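Local coordinates for peptidoglycan-recognition protein SD (Drosophila melanogaster, PDB 2RKQ) that recognises bacterial peptidoglycan as a secreted receptor of innate immunity and activates the Toll pathway in response to Gram-positive bacteria, at residues 15-19 / 61-65; 19-24 / 81-87; 39-45 / 72-78. All coordinates share one frame; numbering follows the deposited sequence. Where two conformers were deposited one is given.

Contact 1 (15-19 / 61-65)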
# COMPACT_ATOMS: atom_id res chain seq x y z
N PRO A 15 5.08 -1.01 -15.97
CA PRO A 15 3.75 -1.52 -16.22
C PRO A 15 3.62 -2.10 -17.61
O PRO A 15 4.32 -1.67 -18.52
CB PRO A 15 2.87 -0.27 -16.10
CG PRO A 15 3.61 0.59 -15.17
CD PRO A 15 5.05 0.41 -15.57
N ASN A 16 2.76 -3.10 -17.74
CA ASN A 16 2.42 -3.65 -19.04
C ASN A 16 0.90 -3.62 -19.11
O ASN A 16 0.18 -4.50 -18.60
CB ASN A 16 3.04 -5.04 -19.28
CG ASN A 16 2.37 -6.14 -18.50
OD1 ASN A 16 2.68 -7.32 -18.69
ND2 ASN A 16 1.45 -5.77 -17.63
N GLY A 17 0.43 -2.52 -19.65
CA GLY A 17 -0.98 -2.26 -19.74
C GLY A 17 -1.20 -0.85 -19.27
O GLY A 17 -0.50 -0.35 -18.39
N ALA A 18 -2.21 -0.22 -19.86
CA ALA A 18 -2.62 1.11 -19.48
C ALA A 18 -3.16 1.09 -18.08
O ALA A 18 -3.71 0.08 -17.61
CB ALA A 18 -3.69 1.62 -20.45
N ILE A 19 -2.96 2.21 -17.40
CA ILE A 19 -3.57 2.40 -16.10
C ILE A 19 -4.32 3.71 -16.15
O ILE A 19 -3.77 4.71 -16.60
CB ILE A 19 -2.52 2.41 -14.99
CG1 ILE A 19 -1.81 1.05 -14.90
CG2 ILE A 19 -3.20 2.67 -13.65
CD1 ILE A 19 -0.54 1.09 -14.08
N LYS A 61 -3.11 -10.58 -13.74
CA LYS A 61 -3.19 -9.85 -15.01
C LYS A 61 -3.41 -8.33 -14.81
O LYS A 61 -3.94 -7.63 -15.68
CB LYS A 61 -4.27 -10.48 -15.94
CG LYS A 61 -4.33 -12.02 -15.94
CD LYS A 61 -3.14 -12.64 -16.63
CE LYS A 61 -3.35 -14.15 -16.83
NZ LYS A 61 -3.92 -14.47 -18.19
N PHE A 62 -2.95 -7.83 -13.67
CA PHE A 62 -2.90 -6.37 -13.44
C PHE A 62 -1.85 -5.76 -14.36
O PHE A 62 -0.91 -6.44 -14.78
CB PHE A 62 -2.50 -6.05 -11.99
CG PHE A 62 -3.50 -6.44 -10.95
CD1 PHE A 62 -3.15 -6.37 -9.61
CD2 PHE A 62 -4.80 -6.84 -11.28
CE1 PHE A 62 -4.06 -6.70 -8.61
CE2 PHE A 62 -5.73 -7.19 -10.28
CZ PHE A 62 -5.34 -7.13 -8.95
N SER A 63 -2.02 -4.47 -14.66
CA SER A 63 -1.04 -3.73 -15.43
C SER A 63 0.28 -3.52 -14.71
O SER A 63 1.29 -3.23 -15.35
CB SER A 63 -1.59 -2.38 -15.85
OG SER A 63 -2.76 -2.57 -16.63
N ASP A 64 0.26 -3.61 -13.37
CA ASP A 64 1.44 -3.31 -12.55
C ASP A 64 1.13 -3.85 -11.19
O ASP A 64 -0.00 -4.27 -10.93
CB ASP A 64 1.63 -1.79 -12.50
CG ASP A 64 2.96 -1.35 -11.90
OD1 ASP A 64 3.04 -0.14 -11.60
OD2 ASP A 64 3.89 -2.17 -11.74
N ILE A 65 2.13 -3.85 -10.31
CA ILE A 65 1.86 -4.08 -8.89
C ILE A 65 0.70 -3.16 -8.48
O ILE A 65 0.60 -2.05 -8.96
CB ILE A 65 3.14 -3.83 -8.06
CG1 ILE A 65 3.03 -4.47 -6.68
CG2 ILE A 65 3.58 -2.33 -8.11
CD1 ILE A 65 4.40 -4.58 -6.01

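Contact 2 (19-24 / 81-87). Unlike the reference sequence in segment 19-24: V23 (reference Glu).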
# COMPACT_ATOMS: atom_id res chain seq x y z
N ILE A 19 -2.96 2.21 -17.40
CA ILE A 19 -3.57 2.40 -16.10
C ILE A 19 -4.32 3.71 -16.15
O ILE A 19 -3.77 4.71 -16.60
CB ILE A 19 -2.52 2.41 -14.99
CG1 ILE A 19 -1.81 1.05 -14.90
CG2 ILE A 19 -3.20 2.67 -13.65
CD1 ILE A 19 -0.54 1.09 -14.08
N ASP A 20 -5.56 3.70 -15.67
CA ASP A 20 -6.35 4.93 -15.61
C ASP A 20 -5.72 5.95 -14.67
O ASP A 20 -5.07 5.57 -13.70
CB ASP A 20 -7.78 4.61 -15.20
CG ASP A 20 -8.60 4.04 -16.35
OD1 ASP A 20 -8.48 4.55 -17.48
OD2 ASP A 20 -9.36 3.08 -16.10
N SER A 21 -5.92 7.23 -14.95
CA SER A 21 -5.37 8.29 -14.12
C SER A 21 -6.27 8.62 -12.92
O SER A 21 -7.48 8.34 -12.92
CB SER A 21 -5.16 9.55 -14.96
OG SER A 21 -6.40 10.03 -15.43
N MET A 22 -5.67 9.21 -11.90
CA MET A 22 -6.42 9.76 -10.76
C MET A 22 -5.95 11.16 -10.51
O MET A 22 -4.80 11.49 -10.78
CB MET A 22 -6.18 8.96 -9.49
CG MET A 22 -6.62 7.54 -9.56
SD MET A 22 -6.72 6.85 -7.90
CE MET A 22 -5.03 6.79 -7.33
N VAL A 23 -6.85 11.97 -9.96
CA VAL A 23 -6.56 13.36 -9.63
C VAL A 23 -5.98 13.40 -8.22
O VAL A 23 -6.61 12.91 -7.30
CB VAL A 23 -7.87 14.19 -9.71
CG1 VAL A 23 -7.69 15.59 -9.13
CG2 VAL A 23 -8.38 14.24 -11.16
N THR A 24 -4.77 13.94 -8.08
CA THR A 24 -4.14 14.14 -6.77
C THR A 24 -4.37 15.60 -6.35
O THR A 24 -4.49 16.47 -7.22
CB THR A 24 -2.63 13.87 -6.81
OG1 THR A 24 -2.05 14.72 -7.80
CG2 THR A 24 -2.33 12.41 -7.12
N ARG A 81 2.81 1.94 -7.96
CA ARG A 81 2.23 2.89 -8.93
C ARG A 81 2.36 4.32 -8.48
O ARG A 81 2.42 4.60 -7.28
CB ARG A 81 0.74 2.61 -9.13
CG ARG A 81 0.45 1.26 -9.68
CD ARG A 81 -1.05 1.00 -9.81
NE ARG A 81 -1.21 -0.39 -10.22
CZ ARG A 81 -2.21 -0.86 -10.98
NH1 ARG A 81 -3.20 -0.08 -11.41
NH2 ARG A 81 -2.19 -2.15 -11.31
N SER A 82 2.37 5.25 -9.44
CA SER A 82 2.31 6.66 -9.13
C SER A 82 0.98 7.00 -8.47
O SER A 82 -0.04 6.42 -8.84
CB SER A 82 2.40 7.48 -10.41
OG SER A 82 2.23 8.85 -10.12
N PRO A 83 0.96 7.94 -7.50
CA PRO A 83 -0.32 8.35 -6.95
C PRO A 83 -1.32 8.88 -7.97
O PRO A 83 -2.51 8.90 -7.67
CB PRO A 83 0.08 9.46 -5.96
CG PRO A 83 1.47 9.11 -5.57
CD PRO A 83 2.09 8.62 -6.82
N SER A 84 -0.86 9.32 -9.15
CA SER A 84 -1.79 9.76 -10.19
C SER A 84 -2.23 8.63 -11.11
O SER A 84 -2.83 8.86 -12.16
CB SER A 84 -1.25 10.91 -11.05
OG SER A 84 -0.35 11.75 -10.37
N GLN A 85 -1.88 7.40 -10.74
CA GLN A 85 -2.35 6.22 -11.46
C GLN A 85 -3.27 5.45 -10.53
O GLN A 85 -2.89 5.13 -9.41
CB GLN A 85 -1.18 5.31 -11.88
CG GLN A 85 -0.31 5.91 -12.98
CD GLN A 85 0.93 5.07 -13.28
OE1 GLN A 85 1.30 4.90 -14.45
NE2 GLN A 85 1.61 4.61 -12.24
N ARG A 86 -4.46 5.12 -11.01
CA ARG A 86 -5.40 4.32 -10.22
C ARG A 86 -4.73 3.03 -9.77
O ARG A 86 -3.96 2.42 -10.52
CB ARG A 86 -6.64 4.02 -11.05
CG ARG A 86 -7.75 3.39 -10.24
CD ARG A 86 -8.91 2.98 -11.15
NE ARG A 86 -9.63 4.15 -11.64
CZ ARG A 86 -10.35 4.20 -12.75
NH1 ARG A 86 -10.43 3.15 -13.57
NH2 ARG A 86 -10.97 5.33 -13.07
N GLY A 87 -4.99 2.63 -8.53
CA GLY A 87 -4.50 1.36 -8.04
C GLY A 87 -5.36 0.20 -8.49
O GLY A 87 -6.36 0.40 -9.20
O HOH W 1 -9.46 6.94 -11.45

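Contact 3 (39-45 / 72-78)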
# COMPACT_ATOMS: atom_id res chain seq x y z
N CYS A 39 8.97 -10.24 5.22
CA CYS A 39 10.36 -10.08 4.86
C CYS A 39 11.06 -9.25 5.92
O CYS A 39 10.44 -8.36 6.52
CB CYS A 39 10.47 -9.44 3.48
SG CYS A 39 9.82 -7.76 3.36
N ALA A 40 12.33 -9.55 6.20
CA ALA A 40 13.01 -8.91 7.31
C ALA A 40 14.40 -8.39 6.98
O ALA A 40 15.17 -8.04 7.87
CB ALA A 40 13.07 -9.86 8.52
N ASP A 41 14.75 -8.34 5.70
CA ASP A 41 16.01 -7.72 5.34
C ASP A 41 15.89 -7.14 3.94
O ASP A 41 14.88 -7.37 3.26
CB ASP A 41 17.22 -8.67 5.54
CG ASP A 41 17.34 -9.76 4.48
OD1 ASP A 41 17.04 -9.53 3.30
OD2 ASP A 41 17.74 -10.89 4.84
N ASP A 42 16.87 -6.37 3.52
CA ASP A 42 16.75 -5.64 2.27
C ASP A 42 16.74 -6.58 1.07
O ASP A 42 16.15 -6.25 0.05
CB ASP A 42 17.87 -4.62 2.12
CG ASP A 42 17.72 -3.44 3.06
OD1 ASP A 42 16.72 -3.37 3.80
OD2 ASP A 42 18.61 -2.59 3.02
N VAL A 43 17.37 -7.74 1.20
CA VAL A 43 17.38 -8.69 0.09
C VAL A 43 16.01 -9.31 -0.05
O VAL A 43 15.42 -9.27 -1.14
CB VAL A 43 18.42 -9.80 0.30
CG1 VAL A 43 18.37 -10.79 -0.85
CG2 VAL A 43 19.82 -9.19 0.47
N THR A 44 15.46 -9.84 1.03
CA THR A 44 14.19 -10.52 0.88
C THR A 44 13.04 -9.55 0.60
O THR A 44 12.14 -9.87 -0.17
CB THR A 44 13.85 -11.37 2.07
OG1 THR A 44 13.73 -10.55 3.22
CG2 THR A 44 14.92 -12.42 2.31
N CYS A 45 13.06 -8.37 1.21
CA CYS A 45 11.97 -7.42 0.91
C CYS A 45 11.98 -6.98 -0.55
O CYS A 45 10.91 -6.86 -1.18
CB CYS A 45 12.01 -6.20 1.83
SG CYS A 45 11.57 -6.62 3.52
N GLY A 72 8.04 -2.98 3.83
CA GLY A 72 8.66 -4.24 4.22
C GLY A 72 8.82 -4.34 5.72
O GLY A 72 8.77 -3.33 6.43
N GLY A 73 9.01 -5.57 6.19
CA GLY A 73 9.30 -5.78 7.61
C GLY A 73 10.64 -5.23 8.03
O GLY A 73 10.93 -5.12 9.22
N ASN A 74 11.47 -4.87 7.05
CA ASN A 74 12.70 -4.12 7.31
C ASN A 74 12.47 -2.63 7.55
O ASN A 74 13.42 -1.86 7.74
CB ASN A 74 13.66 -4.27 6.12
CG ASN A 74 13.07 -3.73 4.81
OD1 ASN A 74 11.88 -3.39 4.73
ND2 ASN A 74 13.92 -3.63 3.79
N GLY A 75 11.20 -2.22 7.49
CA GLY A 75 10.84 -0.82 7.73
C GLY A 75 10.96 0.09 6.52
O GLY A 75 10.77 1.30 6.65
N LYS A 76 11.28 -0.48 5.36
CA LYS A 76 11.47 0.33 4.15
C LYS A 76 10.19 0.46 3.37
O LYS A 76 9.37 -0.46 3.34
CB LYS A 76 12.57 -0.25 3.27
CG LYS A 76 13.96 -0.01 3.86
CD LYS A 76 15.06 -0.35 2.88
CE LYS A 76 16.42 0.11 3.43
NZ LYS A 76 17.49 -0.11 2.44
N VAL A 77 10.04 1.61 2.73
CA VAL A 77 8.86 1.91 1.92
C VAL A 77 9.29 1.80 0.47
O VAL A 77 10.25 2.44 0.05
CB VAL A 77 8.34 3.32 2.15
CG1 VAL A 77 7.17 3.61 1.21
CG2 VAL A 77 7.95 3.52 3.63
N TYR A 78 8.59 0.93 -0.27
CA TYR A 78 8.87 0.68 -1.69
C TYR A 78 7.82 1.35 -2.56
O TYR A 78 6.62 1.25 -2.30
CB TYR A 78 8.91 -0.82 -1.97
CG TYR A 78 10.00 -1.52 -1.22
CD1 TYR A 78 9.82 -1.86 0.12
CD2 TYR A 78 11.22 -1.80 -1.82
CE1 TYR A 78 10.83 -2.47 0.85
CE2 TYR A 78 12.25 -2.41 -1.11
CZ TYR A 78 12.05 -2.74 0.23
OH TYR A 78 13.07 -3.33 0.96
O HOH W 2 15.43 -3.48 -0.21

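Contact 1 (15-19 / 61-65)
S63 meets the loop 15-19 with both its side chain and its carbonyl. Its CB packs against I19 CG1 at 3.6 Å and also touches the carbonyl oxygen of G17. One bond further, OG lies beside its own backbone N and anti to the carbonyl carbon (chi1 -59°), which directs it at A18; S63 OG donates to A18 O at 3.0 Å, coming from above the carbonyl plane. With alanine in place of S63 the hydroxyl is gone, and A18 O is likely to be left without this donor, with nothing from 61-65 pinning it. The S63 carbonyl takes a second grip: N16 N donates to S63 O at 2.8 Å in the carbonyl plane, and N16 ND2 adds a weak, bent bond to the same oxygen. The contact thus ties the loop before strand 26-33 of the amidase-type fold to the loop that follows helix 42-58. G17 is confined to glycine, since a CB there would clash with S63 OG and with the preceding carbonyl. Alongside, P15 CG lies 3.7 Å from D64 OD1, the two side chains pointing the same way, while I19 CD1 reaches D64 CB at 3.9 Å. D64 OD2 takes a salt bridge from R7 and a hydrogen bond from Q53.

Contact 2 (19-24 / 81-87)
A single beta bridge, S21 with Q85, joins the loop 19-24 to the loop 81-87, where a type I turn runs from S82 to Q85. Its two backbone bonds run in opposite senses: R86 N donates to D20 O at 2.8 Å, and M22 N to S84 O at 2.9 Å. Outside the bridge, D20 and R86 lie side by side and form a salt bridge, D20 OD2 to R86 NH1 at 2.7 Å. Their carboxylate and guanidinium planes are 60° apart, and the close approach is of one oxygen to one nitrogen, not a flat two-bonded pair; D20 CB meanwhile rests over a guanidinium face. Water 1 connects R86 NH2 to S21 O. The M22 side chain bends at chi3 (-67°), bringing CE back to the turn, 3.3 Å from P83 O, while its CG packs on R86 CA at 3.5 Å. T24 CG2 lies against the same carbonyl, P83 O, and 4.0 Å from P83 CB. At the other end, I19 CD1 lies over one face of the R81 guanidinium, and R81 NH1 donates in the plane of that group to R86 O at 2.8 Å. The remaining R81 nitrogens bond the carbonyls of D64 and I65, fixing the group's rotation. The bridge lies just ahead of strand 26-33, against the connection from strand 77-79 to strand 97-102, with the loop that follows helix 42-58 adjoining it through R81.

Contact 3 (39-45 / 72-78)
The C39-C45 disulfide ties the loop ahead of helix 42-58 to the helix's first turn, right against the type I turn from G72 to G75: C39 SG and C45 SG both lie 3.8 Å from G72 CA. A CB on G72 would clash with C45 SG, and one on G73 with C39 O, so the close approach depends on both glycines. N74 reaches across beside C45 SG, its CG between backbone N and carbonyl carbon (chi1 61°), which turns the amide back over its own turn. Both ends of that amide are used. OD1 accepts from K76 N, an Asx turn, and ND2 donates twice, to D42 OD1 at 2.8 Å and, close to the amide plane, to Y78 OH at 3.0 Å. The D42 carboxylate stands nearly perpendicular to the amide (82°) and is gripped at both oxygens, since K76 NZ forms a salt bridge with D42 OD2 at 2.8 Å, approaching from above the carboxylate plane. Deeper in, C45 CB approaches the end of Y78, 3.2 Å from its OH and oblique to the ring; water 2, in the ring plane, joins Y78 OH to D42 O. D41 N-caps the helix, D41 OD1 accepting from T44 N at 2.8 Å. The arrangement is a disulfide-braced helix N terminus set against the turn between strands 69-71 and 77-79, in the mixed sheet of the peptidoglycan-recognition fold.

In the fold
From the N terminus, the chain leaves strand 4-5 and enters the loop whose residues 15-19 and 19-24 begin contacts 1 and 2, with I19 common to both. It then runs through strand 26-33 to 39-45, the start of contact 3. Helix 42-58 begins within that segment, and at 61-65, just past its end, contact 1 closes its loop. Residues 72-78 next close contact 3, whose segments therefore cross those of contact 1. Contact 2 closes last, at 81-87; it encloses all of contact 3 and crosses contact 1, which it touches through R81. Contacts 1 and 2 thus tie three loops together, while contact 3, across the chain's centre from contact 2, joins the start of helix 42-58 to the turn before strand 77-79.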